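DTDP-4-dehydrorhamnose reductase (Yersinia enterocolitica, PDB 5U9C) probably catalyses the NADPH-dependent reduction of dTDP-4-dehydro-beta-L-rhamnose to dTDP-L-rhamnose, a step in dTDP-L-rhamnose biosynthesis. Local coordinates at residues L125-Y130 / P255-E260; D68-E73 / F250-P255. All coordinates share one frame; numbering follows the deposited sequence.

How the contacts relate
The loop that leads to strand 261-262 runs through both contacts, first along helix 69-74 in contact 2 and then past the start of helix 129-144 in contact 1. Pro255 belongs to both, and their centres lie 10 Å apart. Two polar links join them directly: Asp70 OD1 to Arg256 NH2, a 2.9 Å salt bridge, and Tyr129 N to Glu73 OE1, a probable hydrogen bond of 2.9 Å. Arg256, Phe168 and Lys171 have been seen to bind (R)-malate in this protein; none is bound to this chain. From side chain to side chain, Arg256 is about 10 Å from Phe168 and about 9 Å from Lys171.

Contact 1. Residues L125-Y130 / P255-E260; sequences LPMNYY and PRPYSE
Asn128 meets Pro255 through CB and ND2. Its CB lies 4.1 Å from Pro255 CD. From there CG stands between the backbone N and the carbonyl carbon, the crowded position (chi1 48°), and this turn directs the two arms of the amide to different partners. ND2 donates to Pro255 O at 2.7 Å, a bond that is fairly straight at the hydrogen (160°) and almost in line with the carbonyl (178°). The acceptor also lies nearly in the amide plane. The other arm, OD1, takes the backbone N of Gly131, making Asn128 the N-cap of helix 129-144. One amide thus caps a helix and holds the loop carbonyl, and the two bonds together fix which way round it sits. That carbonyl immediately precedes Arg256, a residue seen to bind (R)-malate, so the contact holds the backbone next to that site.

Met127, present as selenomethionine, lies beside this polar link and adds the apolar share. Its CG is 4.0 Å from Pro255 CB, and its SE rests 3.9 Å from Pro257 CB, with the chain crossing both proline rings at a slant. Met127 and Asn128 each have two deposited conformers, so these contacts hold for one of them.

Behind the contact, Asn128 touches Glu73 of helix 69-74, while Tyr130 packs on Val69 and Cys72 of that helix and on Asn83 of helix 76-97. The loop 255-260 runs on toward strand 261-262, with Glu260 bonded to Ser107 and Trp156.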
ATOM      1  N   LEU D 125      -8.921 -10.058   4.585  1.00 30.69           N
ATOM      2  CA  LEU D 125      -7.856  -9.174   5.070  1.00 30.28           C
ATOM      3  C   LEU D 125      -8.586  -8.156   5.929  1.00 28.51           C
ATOM      4  O   LEU D 125      -9.082  -7.144   5.400  1.00 28.28           O
ATOM      5  CB  LEU D 125      -7.111  -8.520   3.913  1.00 33.95           C
ATOM      6  CG  LEU D 125      -6.037  -7.490   4.285  1.00 37.58           C
ATOM      7  CD1 LEU D 125      -5.020  -8.082   5.248  1.00 39.16           C
ATOM      8  CD2 LEU D 125      -5.361  -6.948   3.029  1.00 39.62           C
ATOM      9  N   PRO D 126      -8.710  -8.425   7.245  0.60 27.73           N
ATOM     10  CA  PRO D 126      -9.467  -7.493   8.094  0.60 27.94           C
ATOM     11  C   PRO D 126      -8.791  -6.128   8.340  0.60 26.97           C
ATOM     12  O   PRO D 126      -7.620  -5.932   8.022  0.60 27.61           O
ATOM     13  CB  PRO D 126      -9.656  -8.272   9.407  0.60 27.51           C
ATOM     14  CG  PRO D 126      -9.412  -9.697   9.057  0.60 28.12           C
ATOM     15  CD  PRO D 126      -8.385  -9.669   7.963  0.60 28.71           C
HETATM   16  N   MSE D 127      -9.581  -5.209   8.867  0.60 27.86           N
HETATM   17  CA  MSE D 127      -9.180  -3.825   9.169  0.60 28.92           C
HETATM   18  C   MSE D 127      -9.178  -3.525  10.639  0.60 26.64           C
HETATM   19  O   MSE D 127      -8.710  -2.477  11.046  0.60 27.41           O
HETATM   20  CB  MSE D 127     -10.284  -2.982   8.529  0.60 31.42           C
HETATM   21  CG  MSE D 127     -10.007  -1.488   8.377  0.60 34.74           C
HETATM   22 SE   MSE D 127      -9.485  -1.158   6.517  0.60 36.08          SE
HETATM   23  CE  MSE D 127      -8.970   0.716   6.838  0.60 39.05           C
ATOM     24  N   ASN D 128      -9.677  -4.446  11.454  0.60 25.22           N
ATOM     25  CA  ASN D 128      -9.802  -4.204  12.897  0.60 25.42           C
ATOM     26  C   ASN D 128      -9.784  -5.492  13.719  0.60 24.51           C
ATOM     27  O   ASN D 128      -9.801  -6.602  13.155  0.60 23.28           O
ATOM     28  CB  ASN D 128     -11.065  -3.364  13.156  0.60 26.14           C
ATOM     29  CG  ASN D 128     -12.305  -3.897  12.433  0.60 26.87           C
ATOM     30  OD1 ASN D 128     -12.570  -5.108  12.400  0.60 28.13           O
ATOM     31  ND2 ASN D 128     -13.099  -2.979  11.889  0.60 25.06           N
ATOM     32  N   TYR D 129      -9.721  -5.358  15.046  1.00 23.94           N
ATOM     33  CA  TYR D 129      -9.645  -6.541  15.904  1.00 23.43           C
ATOM     34  C   TYR D 129     -10.882  -7.423  15.890  1.00 23.56           C
ATOM     35  O   TYR D 129     -10.755  -8.627  15.969  1.00 22.92           O
ATOM     36  CB  TYR D 129      -9.151  -6.210  17.329  1.00 24.45           C
ATOM     37  CG  TYR D 129      -7.651  -5.929  17.358  1.00 24.43           C
ATOM     38  CD1 TYR D 129      -6.728  -6.964  17.156  1.00 23.93           C
ATOM     39  CD2 TYR D 129      -7.152  -4.621  17.530  1.00 24.53           C
ATOM     40  CE1 TYR D 129      -5.360  -6.706  17.170  1.00 25.62           C
ATOM     41  CE2 TYR D 129      -5.782  -4.361  17.545  1.00 25.52           C
ATOM     42  CZ  TYR D 129      -4.893  -5.400  17.369  1.00 25.31           C
ATOM     43  OH  TYR D 129      -3.553  -5.145  17.341  1.00 26.74           O
ATOM     44  N   TYR D 130     -12.066  -6.826  15.733  1.00 22.98           N
ATOM     45  CA  TYR D 130     -13.282  -7.603  15.625  1.00 22.88           C
ATOM     46  C   TYR D 130     -13.160  -8.546  14.420  1.00 22.73           C
ATOM     47  O   TYR D 130     -13.343  -9.765  14.545  1.00 21.38           O
ATOM     48  CB  TYR D 130     -14.514  -6.702  15.472  1.00 23.54           C
ATOM     49  CG  TYR D 130     -15.748  -7.493  15.107  1.00 24.59           C
ATOM     50  CD1 TYR D 130     -16.301  -8.398  16.014  1.00 25.04           C
ATOM     51  CD2 TYR D 130     -16.335  -7.374  13.852  1.00 24.94           C
ATOM     52  CE1 TYR D 130     -17.396  -9.164  15.685  1.00 25.40           C
ATOM     53  CE2 TYR D 130     -17.462  -8.123  13.525  1.00 25.74           C
ATOM     54  CZ  TYR D 130     -17.972  -9.021  14.438  1.00 25.41           C
ATOM     55  OH  TYR D 130     -19.073  -9.775  14.139  1.00 25.58           O
ATOM     56  N   PRO D 255     -11.226   1.155  13.356  1.00 28.98           N
ATOM     57  CA  PRO D 255     -11.204   1.580  11.961  1.00 29.70           C
ATOM     58  C   PRO D 255     -12.291   0.836  11.167  1.00 28.86           C
ATOM     59  O   PRO D 255     -12.527  -0.362  11.410  1.00 26.61           O
ATOM     60  CB  PRO D 255      -9.832   1.091  11.448  1.00 29.35           C
ATOM     61  CG  PRO D 255      -9.018   0.791  12.636  1.00 30.05           C
ATOM     62  CD  PRO D 255      -9.946   0.551  13.785  1.00 30.18           C
ATOM     63  N   ARG D 256     -12.954   1.537  10.255  1.00 29.41           N
ATOM     64  CA  ARG D 256     -13.967   0.935   9.384  1.00 29.35           C
ATOM     65  C   ARG D 256     -13.445   1.068   7.933  1.00 27.66           C
ATOM     66  O   ARG D 256     -12.898   2.103   7.560  1.00 27.16           O
ATOM     67  CB  ARG D 256     -15.330   1.629   9.500  1.00 30.93           C
ATOM     68  CG  ARG D 256     -15.996   1.679  10.877  1.00 34.65           C
ATOM     69  CD  ARG D 256     -16.159   0.314  11.492  1.00 36.82           C
ATOM     70  NE  ARG D 256     -17.219   0.259  12.503  1.00 38.71           N
ATOM     71  CZ  ARG D 256     -17.128   0.684  13.760  1.00 37.49           C
ATOM     72  NH1 ARG D 256     -18.170   0.544  14.554  1.00 39.15           N
ATOM     73  NH2 ARG D 256     -16.029   1.265  14.229  1.00 38.27           N
ATOM     74  N   PRO D 257     -13.602   0.025   7.115  1.00 26.79           N
ATOM     75  CA  PRO D 257     -13.103   0.128   5.730  1.00 27.02           C
ATOM     76  C   PRO D 257     -14.019   1.003   4.872  1.00 27.12           C
ATOM     77  O   PRO D 257     -15.142   1.295   5.281  1.00 27.47           O
ATOM     78  CB  PRO D 257     -13.147  -1.325   5.238  1.00 27.56           C
ATOM     79  CG  PRO D 257     -14.251  -1.949   6.048  1.00 27.96           C
ATOM     80  CD  PRO D 257     -14.336  -1.232   7.359  1.00 25.90           C
ATOM     81  N   TYR D 258     -13.539   1.443   3.712  1.00 26.91           N
ATOM     82  CA  TYR D 258     -14.384   2.215   2.807  1.00 29.26           C
ATOM     83  C   TYR D 258     -15.591   1.369   2.421  1.00 26.88           C
ATOM     84  O   TYR D 258     -16.682   1.896   2.235  1.00 27.31           O
ATOM     85  CB  TYR D 258     -13.601   2.711   1.584  1.00 33.03           C
ATOM     86  CG  TYR D 258     -12.536   3.731   1.984  1.00 36.88           C
ATOM     87  CD1 TYR D 258     -12.900   4.911   2.645  1.00 38.60           C
ATOM     88  CD2 TYR D 258     -11.179   3.531   1.698  1.00 40.53           C
ATOM     89  CE1 TYR D 258     -11.959   5.846   3.022  1.00 39.62           C
ATOM     90  CE2 TYR D 258     -10.224   4.473   2.078  1.00 40.01           C
ATOM     91  CZ  TYR D 258     -10.633   5.630   2.739  1.00 42.00           C
ATOM     92  OH  TYR D 258      -9.727   6.593   3.133  1.00 48.88           O
ATOM     93  N   SER D 259     -15.385   0.056   2.323  1.00 24.97           N
ATOM     94  CA  SER D 259     -16.480  -0.845   2.088  1.00 26.79           C
ATOM     95  C   SER D 259     -16.279  -2.228   2.675  1.00 27.98           C
ATOM     96  O   SER D 259     -15.160  -2.793   2.634  1.00 28.16           O
ATOM     97  CB  SER D 259     -16.754  -1.009   0.606  1.00 26.53           C
ATOM     98  OG  SER D 259     -17.880  -1.839   0.431  1.00 24.38           O
ATOM     99  N   GLU D 260     -17.358  -2.751   3.251  1.00 27.94           N
ATOM    100  CA  GLU D 260     -17.386  -4.147   3.696  1.00 28.10           C
ATOM    101  C   GLU D 260     -18.520  -4.871   2.958  1.00 27.65           C
ATOM    102  O   GLU D 260     -19.035  -5.889   3.410  1.00 29.40           O
ATOM    103  CB  GLU D 260     -17.479  -4.299   5.195  1.00 29.42           C
ATOM    104  CG  GLU D 260     -18.669  -3.638   5.854  1.00 31.10           C
ATOM    105  CD  GLU D 260     -18.810  -4.061   7.310  1.00 35.45           C
ATOM    106  OE1 GLU D 260     -18.959  -3.169   8.159  1.00 33.62           O
ATOM    107  OE2 GLU D 260     -18.736  -5.295   7.610  1.00 37.22           O
TER

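Contact 2. Residues D68-E73 / F250-P255; sequences DVDLCE and FPLSAP
Asp70 OD1 takes two partners from one loop: Ala254 N donates to it at 2.9 Å and 167°, and Arg256 NH2, just past residues 250-255, forms a salt bridge to it. The Ala254 N-H meets OD1 nearly along its C-O axis. Ser253 N also comes close, at 3.3 Å from Asp70 OD1. CG of Asp70 lies anti to its carbonyl carbon (chi1 -63°), which carries the carboxylate out from the helix flank to the loop backbone. Leu252 lies alongside the carboxylate, its CD2 3.7 Å from Asp70 OD2.

Ala254 is the apolar centre. Its methyl group fits between two side chains one helical turn apart: CB lies 3.6 Å from Val69 CG1 and 3.8 Å from Glu73 CB. Glu73 then bends at chi2 (72°), so its methylenes run over the Ser253-Ala254 backbone, CG being 3.6 Å from Ser253 O, before the carboxylate passes Pro255 with OE2 3.5 Å from Pro255 CD. Its OE1 turns to the backbone N of Tyr129, at the start of helix 129-144. At the head of helix 69-74, Asp68 is the N-cap: its OD1 receives Leu71 N, met from above the carboxylate plane.

Ser253 OG hydrogen-bonds Ser248 O of a neighbouring subunit, so the loop also faces a subunit interface. Arg256 has been seen to bind (R)-malate, which is absent from this chain, and its NH2 is shared between Asp70 OD1 and Ala254 O. Asp70 is placed to act as a second-shell group that orients the guanidinium. The guanidinium and the Ala254 N-H would both be expected to favour the ionised carboxylate of Asp70.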
ATOM      1  N   ASP D  68     -19.616  -5.975  19.565  1.00 29.32           N
ATOM      2  CA  ASP D  68     -19.362  -4.528  19.699  1.00 29.07           C
ATOM      3  C   ASP D  68     -17.954  -4.311  19.123  1.00 28.18           C
ATOM      4  O   ASP D  68     -16.948  -4.543  19.785  1.00 26.80           O
ATOM      5  CB  ASP D  68     -19.444  -4.095  21.170  1.00 29.34           C
ATOM      6  CG  ASP D  68     -19.232  -2.608  21.357  1.00 30.26           C
ATOM      7  OD1 ASP D  68     -18.550  -1.965  20.513  1.00 28.46           O
ATOM      8  OD2 ASP D  68     -19.737  -2.084  22.365  1.00 32.29           O
ATOM      9  N   VAL D  69     -17.916  -3.898  17.863  1.00 28.10           N
ATOM     10  CA  VAL D  69     -16.665  -3.700  17.120  1.00 29.04           C
ATOM     11  C   VAL D  69     -15.665  -2.758  17.819  1.00 27.67           C
ATOM     12  O   VAL D  69     -14.453  -3.005  17.827  1.00 25.67           O
ATOM     13  CB  VAL D  69     -16.982  -3.197  15.680  1.00 30.77           C
ATOM     14  CG1 VAL D  69     -15.714  -2.965  14.880  1.00 32.71           C
ATOM     15  CG2 VAL D  69     -17.885  -4.202  14.966  1.00 30.96           C
ATOM     16  N   ASP D  70     -16.180  -1.686  18.406  1.00 27.45           N
ATOM     17  CA  ASP D  70     -15.353  -0.703  19.081  1.00 28.47           C
ATOM     18  C   ASP D  70     -14.783  -1.207  20.396  1.00 27.99           C
ATOM     19  O   ASP D  70     -13.608  -0.925  20.731  1.00 25.94           O
ATOM     20  CB  ASP D  70     -16.150   0.572  19.235  1.00 32.36           C
ATOM     21  CG  ASP D  70     -16.510   1.160  17.879  1.00 35.43           C
ATOM     22  OD1 ASP D  70     -15.557   1.412  17.100  1.00 35.01           O
ATOM     23  OD2 ASP D  70     -17.725   1.340  17.594  1.00 36.46           O
ATOM     24  N   LEU D  71     -15.590  -1.968  21.130  1.00 26.71           N
ATOM     25  CA  LEU D  71     -15.121  -2.583  22.373  1.00 27.37           C
ATOM     26  C   LEU D  71     -13.986  -3.565  22.016  1.00 26.04           C
ATOM     27  O   LEU D  71     -12.969  -3.614  22.706  1.00 25.87           O
ATOM     28  CB  LEU D  71     -16.260  -3.301  23.097  1.00 28.85           C
ATOM     29  CG  LEU D  71     -15.896  -4.110  24.352  1.00 29.93           C
ATOM     30  CD1 LEU D  71     -15.276  -3.194  25.395  1.00 31.85           C
ATOM     31  CD2 LEU D  71     -17.134  -4.813  24.900  1.00 30.28           C
ATOM     32  N   CYS D  72     -14.156  -4.307  20.915  1.00 25.89           N
ATOM     33  CA  CYS D  72     -13.123  -5.257  20.459  1.00 25.18           C
ATOM     34  C   CYS D  72     -11.807  -4.563  20.154  1.00 25.10           C
ATOM     35  O   CYS D  72     -10.745  -5.142  20.398  1.00 24.21           O
ATOM     36  CB  CYS D  72     -13.568  -6.034  19.227  1.00 25.27           C
ATOM     37  SG  CYS D  72     -14.838  -7.293  19.504  1.00 26.30           S
ATOM     38  N   GLU D  73     -11.871  -3.335  19.611  1.00 24.95           N
ATOM     39  CA  GLU D  73     -10.659  -2.564  19.333  1.00 25.22           C
ATOM     40  C   GLU D  73      -9.968  -2.087  20.629  1.00 25.29           C
ATOM     41  O   GLU D  73      -8.746  -2.184  20.748  1.00 25.24           O
ATOM     42  CB  GLU D  73     -10.948  -1.365  18.442  1.00 25.67           C
ATOM     43  CG  GLU D  73      -9.727  -0.834  17.730  1.00 25.23           C
ATOM     44  CD  GLU D  73      -9.234  -1.758  16.614  1.00 25.40           C
ATOM     45  OE1 GLU D  73      -9.888  -2.778  16.308  1.00 24.76           O
ATOM     46  OE2 GLU D  73      -8.180  -1.460  16.043  1.00 24.90           O
ATOM     47  N   PHE D 250     -18.607  11.249  13.739  1.00 27.28           N
ATOM     48  CA  PHE D 250     -18.874  10.262  14.804  1.00 29.28           C
ATOM     49  C   PHE D 250     -17.609   9.456  15.074  1.00 29.15           C
ATOM     50  O   PHE D 250     -17.450   8.376  14.549  1.00 30.21           O
ATOM     51  CB  PHE D 250     -20.009   9.312  14.396  1.00 30.50           C
ATOM     52  CG  PHE D 250     -21.314  10.006  14.172  1.00 31.90           C
ATOM     53  CD1 PHE D 250     -21.933  10.676  15.211  1.00 34.72           C
ATOM     54  CD2 PHE D 250     -21.945   9.955  12.939  1.00 34.68           C
ATOM     55  CE1 PHE D 250     -23.155  11.322  15.022  1.00 37.14           C
ATOM     56  CE2 PHE D 250     -23.172  10.576  12.744  1.00 37.02           C
ATOM     57  CZ  PHE D 250     -23.775  11.266  13.787  1.00 37.21           C
ATOM     58  N   PRO D 251     -16.691   9.990  15.879  1.00 29.34           N
ATOM     59  CA  PRO D 251     -15.464   9.219  16.137  1.00 30.59           C
ATOM     60  C   PRO D 251     -15.739   7.863  16.803  1.00 29.71           C
ATOM     61  O   PRO D 251     -16.557   7.779  17.707  1.00 28.13           O
ATOM     62  CB  PRO D 251     -14.660  10.111  17.074  1.00 30.82           C
ATOM     63  CG  PRO D 251     -15.510  11.255  17.429  1.00 31.51           C
ATOM     64  CD  PRO D 251     -16.726  11.279  16.580  1.00 31.81           C
ATOM     65  N   LEU D 252     -15.039   6.835  16.356  1.00 30.38           N
ATOM     66  CA  LEU D 252     -15.195   5.480  16.866  1.00 31.84           C
ATOM     67  C   LEU D 252     -13.813   4.884  17.080  1.00 30.43           C
ATOM     68  O   LEU D 252     -12.872   5.303  16.434  1.00 31.03           O
ATOM     69  CB  LEU D 252     -15.955   4.641  15.850  1.00 35.30           C
ATOM     70  CG  LEU D 252     -17.370   5.104  15.466  1.00 39.12           C
ATOM     71  CD1 LEU D 252     -17.823   4.431  14.171  1.00 42.37           C
ATOM     72  CD2 LEU D 252     -18.361   4.883  16.595  1.00 40.86           C
ATOM     73  N   SER D 253     -13.681   3.933  18.001  1.00 30.51           N
ATOM     74  CA  SER D 253     -12.371   3.315  18.275  1.00 31.01           C
ATOM     75  C   SER D 253     -11.852   2.465  17.113  1.00 30.00           C
ATOM     76  O   SER D 253     -10.690   2.538  16.758  1.00 30.81           O
ATOM     77  CB  SER D 253     -12.456   2.419  19.505  1.00 31.89           C
ATOM     78  OG  SER D 253     -12.706   3.160  20.664  1.00 35.62           O
ATOM     79  N   ALA D 254     -12.728   1.662  16.525  1.00 28.36           N
ATOM     80  CA  ALA D 254     -12.322   0.738  15.487  1.00 28.89           C
ATOM     81  C   ALA D 254     -12.325   1.339  14.101  1.00 28.56           C
ATOM     82  O   ALA D 254     -13.311   1.940  13.709  1.00 27.12           O
ATOM     83  CB  ALA D 254     -13.233  -0.472  15.487  1.00 28.20           C
ATOM     84  N   PRO D 255     -11.226   1.155  13.356  1.00 28.98           N
ATOM     85  CA  PRO D 255     -11.204   1.580  11.961  1.00 29.70           C
ATOM     86  C   PRO D 255     -12.291   0.836  11.167  1.00 28.86           C
ATOM     87  O   PRO D 255     -12.527  -0.362  11.410  1.00 26.61           O
ATOM     88  CB  PRO D 255      -9.832   1.091  11.448  1.00 29.35           C
ATOM     89  CG  PRO D 255      -9.018   0.791  12.636  1.00 30.05           C
ATOM     90  CD  PRO D 255      -9.946   0.551  13.785  1.00 30.18           C
TER